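Local coordinates for protein AxyAgu115A (Amphibacillus xylanus NBRC 15112, PDB 6NPS) that is a family GH115 alpha-glucuronidase that probably hydrolyses glucuronic acid side groups from xylan such as arabinoglucuronoxylan, at residues Tyr860-Leu866 with Arg915-Ile921; Ala880-Asn885 with Leu927-Tyr933; Thr877-Gly881 with Val935-Phe939; Gly824-Ile830 with Phe939-Lys943. The protein carries 3 engineered substitutions. One frame throughout, in Å; residues are numbered along the deposited sequence.

All four contacts belong to the GH115 C-terminal domain and gather round one apolar core between two layers of strands. Contacts 1 and 2 are antiparallel strand pairs in facing layers: Phe864 and Leu862 of the first meet Ile932 and Leu930 of the second. Contact 1 is partly surface, with lysines and glutamates on its outer face, whereas contacts 2, 3 and 4 are largely buried. Contact 3 prolongs strand 879-884 of contact 2 beside a loop, using a serine and waters where contact 2 has regular backbone bonding. Contact 4 shares Phe939 with contact 3 and neighbours strand 858-866 of contact 1, its buried carboxylate holding a turn.

Contact 1 of 4, residues Tyr860-Leu866 with Arg915-Ile921; sequences YELEFYL and RTTKTKI
Leu866 and Arg915 trade the shortest bonds of this antiparallel pairing, Leu866 N to Arg915 O and Arg915 N to Leu866 O, both 2.7 Å. Phe864 with Thr917, Leu862 with Thr919 and Tyr860 with Ile921 repeat the double backbone link. The non-hydrogen-bonded pairs between them send their side chains to the other face. There Lys920 NZ forms a salt bridge with Glu861 OE2 at 3.0 Å, coming down from above the carboxylate, 55° out of its plane; Asp949 is a second, long and weak partner of this lysine. Glu863 is extended and runs alongside Lys918, its OE2 3.3 Å from Lys918 CE. Lys918 NZ stays 4.3 Å from the same Glu863 OE2, too far for a salt bridge. Thr916 sets its CG2 over one face of the Tyr865 ring, 3.9 Å from the centroid of Tyr865, a CH-pi contact. On the core face, Thr917 turns OG1 away from its own N (chi1 177°), which leaves CG2 to touch Phe864 CB at 3.7 Å and also Leu866 CD1. Leu862 CD2 lies against Thr919 CG2 at 3.8 Å and near Ile921 CG2. Strand 858-866 is bonded on its other edge to strand 940-948. The chemistry is therefore two-sided, as suits one layer of a beta sandwich: a salt bridge, a looser lysine-glutamate pair and a methyl-on-ring contact on the Glu861-Lys920 face, mainly apolar contacts, threonine methyls included, on the Leu862-Phe864 face.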
loop_
_atom_site.group_PDB
_atom_site.type_symbol
_atom_site.label_atom_id
_atom_site.label_comp_id
_atom_site.label_asym_id
_atom_site.label_seq_id
_atom_site.Cartn_x
_atom_site.Cartn_y
_atom_site.Cartn_z
ATOM N N TYR A 860 9.558 -23.056 23.333
ATOM C CA TYR A 860 8.430 -22.840 22.447
ATOM C C TYR A 860 7.682 -21.600 22.887
ATOM O O TYR A 860 7.685 -21.233 24.074
ATOM C CB TYR A 860 7.490 -24.075 22.429
ATOM C CG TYR A 860 8.095 -25.190 21.593
ATOM C CD1 TYR A 860 9.149 -25.947 22.086
ATOM C CD2 TYR A 860 7.649 -25.448 20.287
ATOM C CE1 TYR A 860 9.736 -26.962 21.314
ATOM C CE2 TYR A 860 8.230 -26.461 19.510
ATOM C CZ TYR A 860 9.271 -27.210 20.035
ATOM O OH TYR A 860 9.871 -28.205 19.288
ATOM N N GLU A 861 7.038 -20.958 21.920
ATOM C CA GLU A 861 6.063 -19.920 22.214
ATOM C C GLU A 861 4.694 -20.566 22.355
ATOM O O GLU A 861 4.293 -21.380 21.521
ATOM C CB GLU A 861 6.032 -18.845 21.129
ATOM C CG GLU A 861 7.296 -18.003 21.075
ATOM C CD GLU A 861 7.285 -16.810 22.030
ATOM O OE1 GLU A 861 6.533 -16.831 23.031
ATOM O OE2 GLU A 861 8.042 -15.843 21.780
ATOM N N LEU A 862 3.996 -20.210 23.427
ATOM C CA LEU A 862 2.642 -20.661 23.701
ATOM C C LEU A 862 1.759 -19.423 23.643
ATOM O O LEU A 862 1.903 -18.513 24.457
ATOM C CB LEU A 862 2.573 -21.357 25.062
ATOM C CG LEU A 862 1.213 -21.736 25.629
ATOM C CD1 LEU A 862 0.653 -22.919 24.888
ATOM C CD2 LEU A 862 1.355 -22.077 27.122
ATOM N N GLU A 863 0.876 -19.381 22.659
ATOM C CA GLU A 863 0.044 -18.227 22.403
ATOM C C GLU A 863 -1.414 -18.597 22.640
ATOM O O GLU A 863 -1.898 -19.605 22.119
ATOM C CB GLU A 863 0.254 -17.741 20.974
ATOM C CG GLU A 863 -0.653 -16.582 20.568
ATOM C CD GLU A 863 -0.330 -16.045 19.179
ATOM O OE1 GLU A 863 0.044 -16.849 18.288
ATOM O OE2 GLU A 863 -0.427 -14.811 18.985
ATOM N N PHE A 864 -2.096 -17.798 23.440
ATOM C CA PHE A 864 -3.516 -17.974 23.682
ATOM C C PHE A 864 -4.286 -16.976 22.839
ATOM O O PHE A 864 -3.912 -15.802 22.746
ATOM C CB PHE A 864 -3.865 -17.736 25.151
ATOM C CG PHE A 864 -3.346 -18.755 26.080
ATOM C CD1 PHE A 864 -2.908 -19.990 25.628
ATOM C CD2 PHE A 864 -3.325 -18.495 27.451
ATOM C CE1 PHE A 864 -2.423 -20.935 26.518
ATOM C CE2 PHE A 864 -2.855 -19.444 28.351
ATOM C CZ PHE A 864 -2.397 -20.659 27.882
ATOM N N TYR A 865 -5.393 -17.425 22.288
ATOM C CA TYR A 865 -6.396 -16.541 21.712
ATOM C C TYR A 865 -7.555 -16.483 22.708
ATOM O O TYR A 865 -8.164 -17.511 23.005
ATOM C CB TYR A 865 -6.875 -17.070 20.360
ATOM C CG TYR A 865 -5.867 -16.893 19.228
ATOM C CD1 TYR A 865 -4.636 -17.546 19.250
ATOM C CD2 TYR A 865 -6.166 -16.083 18.131
ATOM C CE1 TYR A 865 -3.712 -17.403 18.189
ATOM C CE2 TYR A 865 -5.269 -15.926 17.089
ATOM C CZ TYR A 865 -4.047 -16.596 17.117
ATOM O OH TYR A 865 -3.149 -16.426 16.087
ATOM N N LEU A 866 -7.849 -15.290 23.223
ATOM C CA LEU A 866 -8.831 -15.118 24.294
ATOM C C LEU A 866 -9.913 -14.129 23.899
ATOM O O LEU A 866 -9.653 -13.141 23.204
ATOM C CB LEU A 866 -8.181 -14.601 25.589
ATOM C CG LEU A 866 -6.990 -15.373 26.115
ATOM C CD1 LEU A 866 -6.275 -14.559 27.173
ATOM C CD2 LEU A 866 -7.470 -16.722 26.685
ATOM N N ARG A 915 -8.188 -11.160 22.039
ATOM C CA ARG A 915 -6.923 -10.810 22.649
ATOM C C ARG A 915 -5.973 -11.982 22.459
ATOM O O ARG A 915 -6.363 -13.140 22.651
ATOM C CB ARG A 915 -7.112 -10.516 24.134
ATOM C CG ARG A 915 -5.812 -10.184 24.806
ATOM C CD ARG A 915 -6.032 -9.255 25.984
ATOM N NE ARG A 915 -6.914 -9.881 26.944
ATOM C CZ ARG A 915 -8.073 -9.383 27.355
ATOM N NH1 ARG A 915 -8.513 -8.211 26.901
ATOM N NH2 ARG A 915 -8.776 -10.079 28.245
ATOM N N THR A 916 -4.734 -11.700 22.097
ATOM C CA THR A 916 -3.716 -12.740 22.096
ATOM C C THR A 916 -2.656 -12.406 23.140
ATOM O O THR A 916 -2.381 -11.236 23.411
ATOM C CB THR A 916 -3.071 -12.923 20.707
ATOM O OG1 THR A 916 -2.417 -11.714 20.311
ATOM C CG2 THR A 916 -4.107 -13.279 19.675
ATOM N N THR A 917 -2.122 -13.435 23.772
ATOM C CA THR A 917 -1.043 -13.300 24.737
ATOM C C THR A 917 -0.064 -14.445 24.489
ATOM O O THR A 917 -0.465 -15.532 24.054
ATOM C CB THR A 917 -1.602 -13.304 26.181
ATOM O OG1 THR A 917 -0.536 -13.248 27.144
ATOM C CG2 THR A 917 -2.416 -14.564 26.420
ATOM N N LYS A 918 1.225 -14.191 24.732
ATOM C CA LYS A 918 2.295 -15.150 24.462
ATOM C C LYS A 918 3.183 -15.321 25.685
ATOM O O LYS A 918 3.488 -14.349 26.386
ATOM C CB LYS A 918 3.195 -14.722 23.285
ATOM C CG LYS A 918 2.542 -14.815 21.948
ATOM C CD LYS A 918 3.494 -14.418 20.832
ATOM C CE LYS A 918 2.718 -13.968 19.593
ATOM N NZ LYS A 918 3.606 -13.441 18.520
ATOM N N THR A 919 3.622 -16.557 25.909
ATOM C CA THR A 919 4.529 -16.919 26.985
ATOM C C THR A 919 5.479 -17.988 26.448
ATOM O O THR A 919 5.118 -18.747 25.555
ATOM C CB THR A 919 3.738 -17.418 28.224
ATOM O OG1 THR A 919 4.625 -17.637 29.321
ATOM C CG2 THR A 919 3.014 -18.709 27.920
ATOM N N LYS A 920 6.703 -18.025 26.962
ATOM C CA LYS A 920 7.646 -19.055 26.547
ATOM C C LYS A 920 7.572 -20.253 27.494
ATOM O O LYS A 920 7.423 -20.092 28.706
ATOM C CB LYS A 920 9.076 -18.505 26.493
ATOM C CG LYS A 920 9.298 -17.448 25.413
ATOM C CD LYS A 920 10.790 -17.151 25.250
ATOM C CE LYS A 920 11.058 -15.700 24.840
ATOM N NZ LYS A 920 10.509 -15.362 23.492
ATOM N N ILE A 921 7.661 -21.461 26.930
ATOM C CA ILE A 921 7.652 -22.695 27.710
ATOM C C ILE A 921 8.779 -23.583 27.198
ATOM O O ILE A 921 9.257 -23.434 26.074
ATOM C CB ILE A 921 6.286 -23.427 27.625
ATOM C CG1 ILE A 921 5.978 -23.821 26.168
ATOM C CG2 ILE A 921 5.141 -22.528 28.203
ATOM C CD1 ILE A 921 4.789 -24.793 25.965
#

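Contact 2 of 4, residues Ala880-Asn885 with Leu927-Tyr933; sequences AGIQVN and LNKLRIY
Gly881 to Val884 pair antiparallel with Leu930 to Tyr933 in one layer of a beta sandwich, consistent with the galactose-binding-like fold assigned to the GH115 C-terminal domain. Gly881 with Tyr933 and Gln883 with Arg931 are the hydrogen-bonded pairs; Ile882 and Val884 face Ile932 and Leu930 on the side packed against strand 858-866. There Val884 CG2 meets Leu930 CD1 at 4.1 Å. On the other face Gln883, fully extended with CG anti to its N (chi1 180°), brings OE1 to the edge of the Tyr933 ring, where it accepts the phenol proton of Tyr933 OH at 3.1 Å; Gln883 NE2 bonds to Asn887 O. Arg931 lies alongside, its guanidinium turned almost square to that amide and salt-bridged to Glu849. A side chain at position 881 would run into Tyr933 CB. Beyond the strand, Asn885 continues the ladder: its N donates to Lys929 O at 2.8 Å, and its OD1 takes Lys929 N, also at 2.8 Å, in place of a backbone carbonyl. With an alanine here, Lys929 N is likely to lose its acceptor, while Asn928 OD1 would keep just its bond from Glu924 N. Asn928 OD1 is met by Asn885 ND2 at 2.8 Å along an almost straight 176° bond lying in the amide plane of Asn885.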
loop_
_atom_site.group_PDB
_atom_site.type_symbol
_atom_site.label_atom_id
_atom_site.label_comp_id
_atom_site.label_asym_id
_atom_site.label_seq_id
_atom_site.Cartn_x
_atom_site.Cartn_y
_atom_site.Cartn_z
ATOM N N ALA A 880 -4.051 -16.611 34.624
ATOM C CA ALA A 880 -4.347 -18.014 34.369
ATOM C C ALA A 880 -3.134 -18.828 34.801
ATOM O O ALA A 880 -2.029 -18.295 34.943
ATOM C CB ALA A 880 -4.704 -18.243 32.894
ATOM N N GLY A 881 -3.333 -20.123 35.032
ATOM C CA GLY A 881 -2.258 -21.010 35.420
ATOM C C GLY A 881 -1.874 -21.876 34.231
ATOM O O GLY A 881 -2.748 -22.394 33.524
ATOM N N ILE A 882 -0.566 -22.021 34.009
ATOM C CA ILE A 882 -0.084 -22.977 33.013
ATOM C C ILE A 882 0.928 -23.909 33.654
ATOM O O ILE A 882 1.778 -23.486 34.445
ATOM C CB ILE A 882 0.524 -22.319 31.755
ATOM C CG1 ILE A 882 1.860 -21.664 32.067
ATOM C CG2 ILE A 882 -0.446 -21.317 31.118
ATOM C CD1 ILE A 882 2.769 -21.528 30.859
ATOM N N GLN A 883 0.836 -25.189 33.305
ATOM C CA GLN A 883 1.813 -26.163 33.745
ATOM C C GLN A 883 2.183 -27.058 32.578
ATOM O O GLN A 883 1.303 -27.635 31.928
ATOM C CB GLN A 883 1.282 -26.998 34.891
ATOM C CG GLN A 883 2.268 -28.018 35.360
ATOM C CD GLN A 883 1.710 -28.830 36.485
ATOM O OE1 GLN A 883 0.502 -28.834 36.712
ATOM N NE2 GLN A 883 2.578 -29.521 37.206
ATOM N N VAL A 884 3.480 -27.163 32.321
ATOM C CA VAL A 884 4.020 -27.979 31.239
ATOM C C VAL A 884 4.677 -29.192 31.867
ATOM O O VAL A 884 5.612 -29.054 32.663
ATOM C CB VAL A 884 5.010 -27.186 30.377
ATOM C CG1 VAL A 884 5.701 -28.093 29.345
ATOM C CG2 VAL A 884 4.284 -26.046 29.709
ATOM N N ASN A 885 4.179 -30.376 31.520
ATOM C CA ASN A 885 4.718 -31.652 32.016
ATOM C C ASN A 885 4.697 -31.605 33.545
ATOM O O ASN A 885 3.637 -31.325 34.134
ATOM C CB ASN A 885 6.086 -31.896 31.379
ATOM C CG ASN A 885 6.017 -32.014 29.855
ATOM O OD1 ASN A 885 5.120 -32.659 29.304
ATOM N ND2 ASN A 885 6.979 -31.394 29.173
ATOM N N LEU A 927 6.302 -36.564 23.419
ATOM C CA LEU A 927 5.007 -36.301 24.036
ATOM C C LEU A 927 5.120 -35.314 25.198
ATOM O O LEU A 927 5.953 -35.487 26.089
ATOM C CB LEU A 927 4.396 -37.612 24.526
ATOM C CG LEU A 927 3.090 -37.509 25.306
ATOM C CD1 LEU A 927 2.030 -36.913 24.425
ATOM C CD2 LEU A 927 2.659 -38.901 25.830
ATOM N N ASN A 928 4.262 -34.284 25.189
ATOM C CA ASN A 928 4.205 -33.265 26.232
ATOM C C ASN A 928 2.768 -33.123 26.731
ATOM O O ASN A 928 1.807 -33.405 26.008
ATOM C CB ASN A 928 4.686 -31.867 25.726
ATOM C CG ASN A 928 6.193 -31.814 25.472
ATOM O OD1 ASN A 928 6.981 -31.419 26.342
ATOM N ND2 ASN A 928 6.597 -32.225 24.279
ATOM N N LYS A 929 2.631 -32.655 27.968
ATOM C CA LYS A 929 1.342 -32.316 28.570
ATOM C C LYS A 929 1.327 -30.832 28.913
ATOM O O LYS A 929 2.326 -30.303 29.409
ATOM C CB LYS A 929 1.101 -33.096 29.852
ATOM C CG LYS A 929 0.514 -34.483 29.694
ATOM C CD LYS A 929 0.932 -35.393 30.866
ATOM C CE LYS A 929 0.271 -35.029 32.227
ATOM N NZ LYS A 929 0.519 -33.648 32.791
ATOM N N LEU A 930 0.198 -30.169 28.652
ATOM C CA LEU A 930 -0.009 -28.770 29.015
ATOM C C LEU A 930 -1.309 -28.664 29.801
ATOM O O LEU A 930 -2.371 -29.029 29.289
ATOM C CB LEU A 930 -0.059 -27.863 27.772
ATOM C CG LEU A 930 -0.671 -26.469 28.016
ATOM C CD1 LEU A 930 0.292 -25.560 28.812
ATOM C CD2 LEU A 930 -1.134 -25.762 26.705
ATOM N N ARG A 931 -1.233 -28.182 31.040
ATOM C CA ARG A 931 -2.422 -27.931 31.852
ATOM C C ARG A 931 -2.676 -26.443 31.916
ATOM O O ARG A 931 -1.754 -25.671 32.203
ATOM C CB ARG A 931 -2.263 -28.486 33.267
ATOM C CG ARG A 931 -2.189 -29.977 33.317
ATOM C CD ARG A 931 -2.045 -30.527 34.735
ATOM N NE ARG A 931 -2.098 -31.980 34.667
ATOM C CZ ARG A 931 -2.123 -32.789 35.716
ATOM N NH1 ARG A 931 -2.092 -32.289 36.940
ATOM N NH2 ARG A 931 -2.180 -34.102 35.533
ATOM N N ILE A 932 -3.922 -26.041 31.678
ATOM C CA ILE A 932 -4.347 -24.663 31.877
ATOM C C ILE A 932 -5.329 -24.631 33.043
ATOM O O ILE A 932 -6.363 -25.324 33.028
ATOM C CB ILE A 932 -4.971 -24.079 30.608
ATOM C CG1 ILE A 932 -3.987 -24.284 29.445
ATOM C CG2 ILE A 932 -5.363 -22.626 30.822
ATOM C CD1 ILE A 932 -4.449 -23.653 28.194
ATOM N N TYR A 933 -4.993 -23.853 34.068
ATOM C CA TYR A 933 -5.824 -23.709 35.258
ATOM C C TYR A 933 -6.554 -22.376 35.208
ATOM O O TYR A 933 -5.962 -21.339 34.861
ATOM C CB TYR A 933 -4.994 -23.750 36.546
ATOM C CG TYR A 933 -4.291 -25.028 36.881
ATOM C CD1 TYR A 933 -3.092 -25.374 36.273
ATOM C CD2 TYR A 933 -4.796 -25.881 37.862
ATOM C CE1 TYR A 933 -2.432 -26.559 36.612
ATOM C CE2 TYR A 933 -4.145 -27.063 38.203
ATOM C CZ TYR A 933 -2.963 -27.387 37.580
ATOM O OH TYR A 933 -2.304 -28.545 37.919
#

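Contact 3 of 4, residues Thr877-Gly881 with Val935-Phe939; sequences TMYAG and VSPGF
Phe939 presents one face of its ring to Ala880, whose CB sits 3.7 Å above the plane, displaced toward the CE1 side of the rim; Leu866 and Ile932 also pack on this phenylalanine. The other ring, that of Tyr879, is approached obliquely by Ser936 OG, which lies 3.6 Å from Tyr879 CB. That hydroxyl accepts a backbone bond, Tyr879 N to Ser936 OG at 2.7 Å and 166°, and a water joins the same oxygen to Thr877 OG1. Ser936 N returns a longer bond to Tyr879 O, 3.2 Å. The segment 935-939 lies in the connection from strand 926-934 to strand 940-948, in the two different layers of the beta sandwich, and here it runs beside the start of strand 879-884. A second water is held by three groups, donating to Tyr879 O and Ser936 O and accepting from Val935 N. Met878 swings CG anti to its own N (chi1 -174°), laying CG against Ser936 CB at 3.8 Å and carrying SD to Gly938 O, also 3.8 Å. Gly938 takes a positive phi, and a CB there would come tight against Met878 CE. Val935 CG2 rests on the backbone of the strand, 3.7 Å from Gly881 N.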
loop_
_atom_site.group_PDB
_atom_site.type_symbol
_atom_site.label_atom_id
_atom_site.label_comp_id
_atom_site.label_asym_id
_atom_site.label_seq_id
_atom_site.Cartn_x
_atom_site.Cartn_y
_atom_site.Cartn_z
ATOM N N THR A 877 -6.000 -6.683 36.753
ATOM C CA THR A 877 -5.202 -7.843 36.357
ATOM C C THR A 877 -6.113 -9.008 35.960
ATOM O O THR A 877 -7.291 -9.056 36.321
ATOM C CB THR A 877 -4.274 -8.292 37.507
ATOM O OG1 THR A 877 -5.047 -8.476 38.699
ATOM C CG2 THR A 877 -3.202 -7.245 37.789
ATOM N N MET A 878 -5.555 -9.967 35.227
ATOM C CA MET A 878 -6.273 -11.209 34.942
ATOM C C MET A 878 -5.271 -12.346 34.776
ATOM O O MET A 878 -4.412 -12.292 33.891
ATOM C CB MET A 878 -7.144 -11.067 33.690
ATOM C CG MET A 878 -8.023 -12.274 33.448
ATOM S SD MET A 878 -9.050 -12.082 31.983
ATOM C CE MET A 878 -9.984 -10.589 32.384
ATOM N N TYR A 879 -5.376 -13.377 35.610
ATOM C CA TYR A 879 -4.374 -14.435 35.645
ATOM C C TYR A 879 -4.939 -15.770 35.165
ATOM O O TYR A 879 -6.141 -16.035 35.288
ATOM C CB TYR A 879 -3.822 -14.612 37.057
ATOM C CG TYR A 879 -3.088 -13.401 37.582
ATOM C CD1 TYR A 879 -3.688 -12.541 38.490
ATOM C CD2 TYR A 879 -1.794 -13.113 37.166
ATOM C CE1 TYR A 879 -3.017 -11.413 38.971
ATOM C CE2 TYR A 879 -1.114 -11.986 37.634
ATOM C CZ TYR A 879 -1.731 -11.144 38.537
ATOM O OH TYR A 879 -1.055 -10.040 39.012
ATOM N N ALA A 880 -4.051 -16.611 34.624
ATOM C CA ALA A 880 -4.347 -18.014 34.369
ATOM C C ALA A 880 -3.134 -18.828 34.801
ATOM O O ALA A 880 -2.029 -18.295 34.943
ATOM C CB ALA A 880 -4.704 -18.243 32.894
ATOM N N GLY A 881 -3.333 -20.123 35.032
ATOM C CA GLY A 881 -2.258 -21.010 35.420
ATOM C C GLY A 881 -1.874 -21.876 34.231
ATOM O O GLY A 881 -2.748 -22.394 33.524
ATOM N N VAL A 935 -7.901 -19.135 37.091
ATOM C CA VAL A 935 -7.559 -18.393 38.302
ATOM C C VAL A 935 -8.505 -17.192 38.425
ATOM O O VAL A 935 -9.482 -17.238 39.182
ATOM C CB VAL A 935 -6.069 -17.975 38.284
ATOM C CG1 VAL A 935 -5.678 -17.132 39.541
ATOM C CG2 VAL A 935 -5.167 -19.219 38.138
ATOM N N SER A 936 -8.250 -16.101 37.630
ATOM C CA SER A 936 -9.146 -14.963 37.599
ATOM C C SER A 936 -10.406 -15.264 36.804
ATOM O O SER A 936 -10.365 -15.998 35.824
ATOM C CB SER A 936 -8.467 -13.732 36.971
ATOM O OG SER A 936 -7.229 -13.469 37.593
ATOM N N PRO A 937 -11.525 -14.648 37.181
ATOM C CA PRO A 937 -12.719 -14.641 36.315
ATOM C C PRO A 937 -12.470 -13.878 35.006
ATOM O O PRO A 937 -11.561 -13.055 34.901
ATOM C CB PRO A 937 -13.763 -13.912 37.164
ATOM C CG PRO A 937 -13.232 -13.954 38.605
ATOM C CD PRO A 937 -11.737 -13.963 38.473
ATOM N N GLY A 938 -13.336 -14.113 34.021
ATOM C CA GLY A 938 -13.206 -13.475 32.727
ATOM C C GLY A 938 -12.316 -14.184 31.711
ATOM O O GLY A 938 -12.171 -13.694 30.579
ATOM N N PHE A 939 -11.744 -15.331 32.059
ATOM C CA PHE A 939 -10.818 -16.056 31.186
ATOM C C PHE A 939 -11.620 -16.986 30.283
ATOM O O PHE A 939 -12.178 -17.983 30.750
ATOM C CB PHE A 939 -9.798 -16.808 32.040
ATOM C CG PHE A 939 -8.802 -17.628 31.245
ATOM C CD1 PHE A 939 -7.715 -17.027 30.632
ATOM C CD2 PHE A 939 -8.954 -19.002 31.129
ATOM C CE1 PHE A 939 -6.791 -17.794 29.890
ATOM C CE2 PHE A 939 -8.038 -19.780 30.395
ATOM C CZ PHE A 939 -6.952 -19.175 29.788
HETATM O O HOH W 1 -6.871 -10.910 39.241
HETATM O O HOH W 2 -8.305 -17.614 34.803
#

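Contact 4 of 4, residues Gly824-Ile830 with Phe939-Lys943; sequences GKTLSAI and FALEK
Glu942 reaches from its strand into the turn at Gly824 and Lys825. Its CB lies 3.8 Å from Ser828 O, and CG runs past Ala829 CB at the same distance. The chain is extended from there (chi2 175°), which carries the carboxyl carbon CD over Gly824 CA at 3.6 Å, a place where any side chain on residue 824 would clash. At the tip OE2 lies equally near Gly824 CA, while OE1 accepts Lys825 N at 2.9 Å, the donor standing 44° out of the carboxylate plane, and also a water that goes on to Thr826 OG1; Glu797 is a further partner of that threonine hydroxyl. Cut back to an alanine, this position is likely to leave Lys825 N without its acceptor, break the water link to Thr826 and open a gap over Gly824. Another water links Ser828 N with Glu942 O. Farther along, Ile830 and Leu941 form the regular antiparallel pair: Ile830 N donates to Leu941 O at 2.9 Å and Leu941 N to Ile830 O at 3.0 Å, while Ile830 CG1 lies beside Leu941 CB. On the other edge of strand 940-948, Glu942 and Lys943 both face Tyr865 of strand 858-866, the signature of a classic beta bulge.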
loop_
_atom_site.group_PDB
_atom_site.type_symbol
_atom_site.label_atom_id
_atom_site.label_comp_id
_atom_site.label_asym_id
_atom_site.label_seq_id
_atom_site.Cartn_x
_atom_site.Cartn_y
_atom_site.Cartn_z
ATOM N N GLY A 824 -17.219 -17.117 20.327
ATOM C CA GLY A 824 -15.966 -16.568 19.832
ATOM C C GLY A 824 -15.850 -16.484 18.314
ATOM O O GLY A 824 -16.829 -16.557 17.561
ATOM N N LYS A 825 -14.597 -16.345 17.862
ATOM C CA LYS A 825 -14.337 -16.099 16.451
ATOM C C LYS A 825 -14.364 -17.376 15.645
ATOM O O LYS A 825 -14.695 -17.342 14.449
ATOM C CB LYS A 825 -12.992 -15.397 16.268
ATOM C CG LYS A 825 -13.030 -13.959 16.813
ATOM C CD LYS A 825 -11.702 -13.248 16.595
ATOM C CE LYS A 825 -11.526 -12.716 15.171
ATOM N NZ LYS A 825 -10.254 -11.864 15.076
ATOM N N THR A 826 -14.022 -18.501 16.270
ATOM C CA THR A 826 -13.942 -19.760 15.533
ATOM C C THR A 826 -14.836 -20.817 16.196
ATOM O O THR A 826 -16.030 -20.566 16.406
ATOM C CB THR A 826 -12.463 -20.193 15.373
ATOM O OG1 THR A 826 -11.831 -20.379 16.649
ATOM C CG2 THR A 826 -11.650 -19.105 14.583
ATOM N N LEU A 827 -14.300 -21.984 16.548
ATOM C CA LEU A 827 -15.173 -23.105 16.904
ATOM C C LEU A 827 -15.966 -22.811 18.178
ATOM O O LEU A 827 -17.194 -22.875 18.194
ATOM C CB LEU A 827 -14.338 -24.384 17.040
ATOM C CG LEU A 827 -15.094 -25.693 17.326
ATOM C CD1 LEU A 827 -16.166 -26.005 16.245
ATOM C CD2 LEU A 827 -14.102 -26.844 17.497
ATOM N N SER A 828 -15.288 -22.466 19.249
ATOM C CA SER A 828 -15.961 -22.364 20.545
ATOM C C SER A 828 -14.938 -21.839 21.535
ATOM O O SER A 828 -13.837 -21.420 21.154
ATOM C CB SER A 828 -16.550 -23.714 20.993
ATOM O OG SER A 828 -15.510 -24.647 21.273
ATOM N N ALA A 829 -15.286 -21.883 22.815
ATOM C CA ALA A 829 -14.376 -21.381 23.822
ATOM C C ALA A 829 -14.612 -22.201 25.071
ATOM O O ALA A 829 -15.647 -22.847 25.212
ATOM C CB ALA A 829 -14.613 -19.875 24.129
ATOM N N ILE A 830 -13.661 -22.151 25.986
ATOM C CA ILE A 830 -13.851 -22.810 27.274
ATOM C C ILE A 830 -13.753 -21.738 28.343
ATOM O O ILE A 830 -13.026 -20.754 28.187
ATOM C CB ILE A 830 -12.840 -23.950 27.526
ATOM C CG1 ILE A 830 -11.399 -23.412 27.570
ATOM C CG2 ILE A 830 -12.972 -25.068 26.471
ATOM C CD1 ILE A 830 -10.403 -24.472 28.023
ATOM N N PHE A 939 -11.744 -15.331 32.059
ATOM C CA PHE A 939 -10.818 -16.056 31.186
ATOM C C PHE A 939 -11.620 -16.986 30.283
ATOM O O PHE A 939 -12.178 -17.983 30.750
ATOM C CB PHE A 939 -9.798 -16.808 32.040
ATOM C CG PHE A 939 -8.802 -17.628 31.245
ATOM C CD1 PHE A 939 -7.715 -17.027 30.632
ATOM C CD2 PHE A 939 -8.954 -19.002 31.129
ATOM C CE1 PHE A 939 -6.791 -17.794 29.890
ATOM C CE2 PHE A 939 -8.038 -19.780 30.395
ATOM C CZ PHE A 939 -6.952 -19.175 29.788
ATOM N N ALA A 940 -11.719 -16.645 28.992
ATOM C CA ALA A 940 -12.441 -17.461 28.022
ATOM C C ALA A 940 -11.494 -17.749 26.858
ATOM O O ALA A 940 -11.087 -16.827 26.133
ATOM C CB ALA A 940 -13.714 -16.778 27.545
ATOM N N LEU A 941 -11.127 -19.019 26.697
ATOM C CA LEU A 941 -10.023 -19.400 25.833
ATOM C C LEU A 941 -10.585 -20.053 24.583
ATOM O O LEU A 941 -11.350 -21.027 24.680
ATOM C CB LEU A 941 -9.085 -20.360 26.566
ATOM C CG LEU A 941 -7.926 -20.955 25.776
ATOM C CD1 LEU A 941 -6.843 -19.929 25.396
ATOM C CD2 LEU A 941 -7.292 -22.035 26.655
ATOM N N GLU A 942 -10.182 -19.548 23.419
ATOM C CA GLU A 942 -10.693 -20.013 22.135
ATOM C C GLU A 942 -9.714 -20.907 21.391
ATOM O O GLU A 942 -10.145 -21.885 20.782
ATOM C CB GLU A 942 -11.066 -18.824 21.230
ATOM C CG GLU A 942 -12.236 -18.009 21.843
ATOM C CD GLU A 942 -12.625 -16.713 21.094
ATOM O OE1 GLU A 942 -12.524 -16.648 19.839
ATOM O OE2 GLU A 942 -13.070 -15.759 21.787
ATOM N N LYS A 943 -8.421 -20.583 21.400
ATOM C CA LYS A 943 -7.450 -21.302 20.580
ATOM C C LYS A 943 -6.093 -21.180 21.257
ATOM O O LYS A 943 -5.806 -20.182 21.924
ATOM C CB LYS A 943 -7.408 -20.738 19.127
ATOM C CG LYS A 943 -6.473 -21.527 18.161
ATOM C CD LYS A 943 -6.289 -20.806 16.816
ATOM C CE LYS A 943 -7.533 -20.848 16.005
ATOM N NZ LYS A 943 -7.228 -20.351 14.651
HETATM O O HOH W 3 -10.599 -17.892 18.001
HETATM O O HOH W 4 -12.124 -22.467 19.085
#